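Local coordinates for MutT/nudix family protein (Enterococcus faecalis, PDB 2FML), which is of unknown function but combines a Nudix domain, the fold of nucleoside diphosphate-linked hydrolases, with an NrtR-like winged helix domain that may bind DNA, at the interface of chains A and B. Numbering follows the deposited sequence. Chains: chain A/B, MutT/nudix family protein.

Contacts 1 and 2 are neighbouring patches of one two-fold symmetric interface, their C-alpha centres about 12 Å apart. Strand 39-50 of chain B joins them: B:Ser39 at its start belongs to contact 2 and B:Leu40, the next residue, to contact 1. Contact 1 sets the Nudix-box segment of chain B against the loop that follows strand 106-112 (A:Ser113 to A:Pro115) and the start of strand 123-131 of chain A, largely through polar and water-mediated bonds. Contact 2 packs the segments ahead of strand 39-50 from both chains against each other. Symmetry repeats each patch with chains exchanged, consistent with a dimer, though the structure alone does not prove one in solution.

Contact 1: the interface of chains A and B. Residues chain A 113-115, 122, 124; chain B 40, 83-86.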
# COMPACT_ATOMS: atom_id res chain seq x y z
N SER A 113 -2.17 -10.64 2.78
CA SER A 113 -3.07 -11.04 3.79
C SER A 113 -3.85 -12.30 3.45
O SER A 113 -4.84 -12.62 4.14
CB SER A 113 -4.05 -9.93 4.07
OG SER A 113 -4.81 -9.62 2.88
N ARG A 114 -3.43 -12.99 2.42
CA ARG A 114 -4.09 -14.22 2.05
C ARG A 114 -4.12 -15.12 3.31
O ARG A 114 -3.12 -15.24 4.01
CB ARG A 114 -3.28 -14.90 0.95
CG ARG A 114 -3.58 -16.36 0.90
CD ARG A 114 -3.25 -16.88 -0.55
NE ARG A 114 -1.80 -16.83 -0.81
CZ ARG A 114 -0.96 -17.76 -0.40
NH1 ARG A 114 -1.41 -18.82 0.31
NH2 ARG A 114 0.29 -17.66 -0.75
N PRO A 115 -5.31 -15.67 3.65
CA PRO A 115 -5.52 -16.29 4.96
C PRO A 115 -4.61 -17.48 5.29
O PRO A 115 -4.46 -17.84 6.46
CB PRO A 115 -7.00 -16.72 4.90
CG PRO A 115 -7.64 -15.83 3.89
CD PRO A 115 -6.55 -15.60 2.85
N TRP A 122 -2.98 -17.18 11.16
CA TRP A 122 -3.24 -15.85 10.64
C TRP A 122 -2.09 -14.84 10.82
O TRP A 122 -1.85 -14.29 11.91
CB TRP A 122 -4.51 -15.33 11.29
CG TRP A 122 -5.22 -14.16 10.50
CD1 TRP A 122 -4.98 -13.70 9.25
CD2 TRP A 122 -6.28 -13.37 11.05
NE1 TRP A 122 -5.85 -12.66 8.96
CE2 TRP A 122 -6.68 -12.46 10.05
CE3 TRP A 122 -6.95 -13.37 12.33
CZ2 TRP A 122 -7.69 -11.52 10.25
CZ3 TRP A 122 -8.01 -12.46 12.50
CH2 TRP A 122 -8.35 -11.54 11.47
N VAL A 124 -0.22 -11.50 8.80
CA VAL A 124 -0.33 -10.48 7.73
C VAL A 124 1.00 -9.71 7.68
O VAL A 124 1.57 -9.35 8.69
CB VAL A 124 -1.57 -9.50 7.97
CG1 VAL A 124 -1.69 -8.32 6.87
CG2 VAL A 124 -2.84 -10.32 7.97
N LEU B 40 -7.14 -6.02 13.37
CA LEU B 40 -6.83 -5.72 11.96
C LEU B 40 -8.09 -5.19 11.22
O LEU B 40 -9.11 -5.87 11.21
CB LEU B 40 -6.27 -6.94 11.20
CG LEU B 40 -5.93 -6.68 9.69
CD1 LEU B 40 -4.76 -5.71 9.52
CD2 LEU B 40 -5.66 -8.07 8.88
N GLU B 83 -10.64 -14.24 5.69
CA GLU B 83 -10.55 -13.43 4.51
C GLU B 83 -9.25 -12.59 4.40
O GLU B 83 -8.52 -12.29 5.43
CB GLU B 83 -11.83 -12.60 4.36
CG GLU B 83 -11.96 -11.52 5.30
CD GLU B 83 -13.36 -10.82 5.34
OE1 GLU B 83 -14.34 -11.11 4.64
OE2 GLU B 83 -13.47 -9.93 6.16
N SER B 84 -8.91 -12.30 3.15
CA SER B 84 -7.92 -11.25 2.86
C SER B 84 -8.57 -9.90 3.06
O SER B 84 -9.77 -9.78 3.00
CB SER B 84 -7.45 -11.34 1.40
OG SER B 84 -8.57 -11.15 0.57
N THR B 85 -7.76 -8.85 3.23
CA THR B 85 -8.26 -7.50 3.31
C THR B 85 -9.02 -7.06 2.04
O THR B 85 -9.97 -6.29 2.13
CB THR B 85 -7.10 -6.47 3.63
OG1 THR B 85 -6.18 -6.43 2.54
CG2 THR B 85 -6.34 -6.91 4.91
N GLU B 86 -8.59 -7.52 0.87
CA GLU B 86 -9.33 -7.30 -0.37
C GLU B 86 -10.72 -7.87 -0.21
O GLU B 86 -11.69 -7.21 -0.61
CB GLU B 86 -8.68 -8.02 -1.59
CG GLU B 86 -7.35 -7.39 -2.10
CD GLU B 86 -6.10 -7.82 -1.35
OE1 GLU B 86 -6.18 -8.74 -0.49
OE2 GLU B 86 -5.00 -7.30 -1.66
O HOH W 1 -6.17 -11.74 6.41
O HOH W 2 -3.87 -8.30 0.85
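The Nudix box of chain B, at the turn leading into helix 85-97, meets A:Ser113, which directly follows strand 106-112 of chain A. The backbone N of B:Thr85, at the first turn of that helix, donates to the hydroxyl OG of A:Ser113 over 3.1 Å, with an angle of 162° at the hydrogen. A chi1 of 62° holds this OG between the backbone N and carbonyl carbon of A:Ser113, pointing it at the helix start, whose dipole may strengthen the bond. Water 2 lies 2.6 Å from the same OG and 2.7 Å from the carboxylate OE1 of B:Glu86, whose bend at chi2 turns the carboxylate back toward this water. A backbone amide and a water thus both grip the serine hydroxyl. Water 1 sits in plane at the edge of the A:Trp122 indole, 2.7 Å from the ring NE1 with 160° at the hydrogen. The same water 1 bonds the carbonyl O of A:Ser113 and lies 2.6 Å from the carbonyl O of B:Glu83. Apolar contacts flank this network. The ring CG of A:Pro115 rests 3.8 Å from CA of B:Glu83, while A:Val124 and B:Leu40 meet tip to tip, CG2 to CD2 at 3.7 Å. In the fold, the patch pairs the beginnings of helix 85-97 and strand 39-50 in chain B with the two ends of the chain A loop between strands 106-112 and 123-131, and A:Val124 at the start of the second.

Contact 2: the interface of chains A and B. Residues chain A 35, 37-38; chain B 37-39.
A:Lys37 and B:Lys37 bring their CB atoms to 3.9 Å of each other in the loops just ahead of strand 39-50, where the two chains pack as near-symmetric mates. This is the close part of the contact. CB of A:Lys37 lies 3.4 Å from the carbonyl O of B:Pro38, and CB of B:Lys37 stands the same 3.4 Å from O of A:Pro38, so each lysine lays the base of its side chain against the partner's proline carbonyl. The proline rings join in from the side of CD: CD of B:Pro38 is 3.5 Å from O of A:Pro38. These are carbon-to-oxygen packing contacts rather than hydrogen bonds. In both lysines CG is anti to the carbonyl carbon (chi1 -67° in A:Lys37), and the chain runs extended beyond it, carrying the amine away from the paired CB atoms. The contact is looser toward these tips: NZ of B:Lys37 is 4.1 Å from O of A:Lys37, and NZ of A:Lys37 is 3.9 Å from OG of B:Ser39. On the A:Lys37 side, the extended chain passes alongside B:Ser39, with CE 3.5 Å from its OG. That serine hydroxyl also takes part in a direct polar link: the phenol OH of A:Tyr35 and OG of B:Ser39 share a hydrogen bond of 2.7 Å, in which either hydroxyl could be the donor.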
# COMPACT_ATOMS: atom_id res chain seq x y z
N TYR A 35 -11.64 -11.30 20.52
CA TYR A 35 -11.76 -11.90 19.21
C TYR A 35 -10.37 -12.24 18.65
O TYR A 35 -9.36 -11.79 19.17
CB TYR A 35 -12.60 -10.99 18.32
CG TYR A 35 -12.12 -9.59 18.38
CD1 TYR A 35 -11.12 -9.16 17.54
CD2 TYR A 35 -12.60 -8.70 19.34
CE1 TYR A 35 -10.63 -7.93 17.60
CE2 TYR A 35 -12.10 -7.45 19.42
CZ TYR A 35 -11.12 -7.08 18.51
OH TYR A 35 -10.61 -5.84 18.52
N LYS A 37 -7.14 -12.26 16.25
CA LYS A 37 -6.30 -11.21 15.68
C LYS A 37 -5.14 -11.89 14.89
O LYS A 37 -4.72 -13.07 15.22
CB LYS A 37 -5.78 -10.33 16.81
CG LYS A 37 -6.85 -9.50 17.57
CD LYS A 37 -6.30 -8.82 18.91
CE LYS A 37 -7.39 -7.91 19.66
NZ LYS A 37 -7.03 -7.09 20.90
N PRO A 38 -4.64 -11.22 13.82
CA PRO A 38 -3.46 -11.81 13.18
C PRO A 38 -2.15 -11.44 13.88
O PRO A 38 -2.11 -10.44 14.65
CB PRO A 38 -3.50 -11.21 11.78
CG PRO A 38 -4.12 -9.81 11.99
CD PRO A 38 -5.06 -9.96 13.14
N LYS B 37 -0.62 -8.89 19.55
CA LYS B 37 -1.31 -8.88 18.24
C LYS B 37 -2.26 -7.68 18.08
O LYS B 37 -3.01 -7.35 19.03
CB LYS B 37 -2.11 -10.18 18.04
CG LYS B 37 -1.29 -11.45 17.83
CD LYS B 37 -2.17 -12.73 17.95
CE LYS B 37 -1.53 -13.95 17.25
NZ LYS B 37 -2.18 -15.29 17.61
N PRO B 38 -2.21 -7.00 16.91
CA PRO B 38 -3.11 -5.85 16.76
C PRO B 38 -4.50 -6.32 16.31
O PRO B 38 -4.59 -7.39 15.72
CB PRO B 38 -2.46 -5.05 15.59
CG PRO B 38 -1.89 -6.12 14.69
CD PRO B 38 -1.39 -7.22 15.68
N SER B 39 -5.55 -5.50 16.51
CA SER B 39 -6.81 -5.66 15.79
C SER B 39 -6.58 -5.29 14.32
O SER B 39 -5.92 -4.28 14.03
CB SER B 39 -7.88 -4.73 16.39
OG SER B 39 -8.14 -5.08 17.73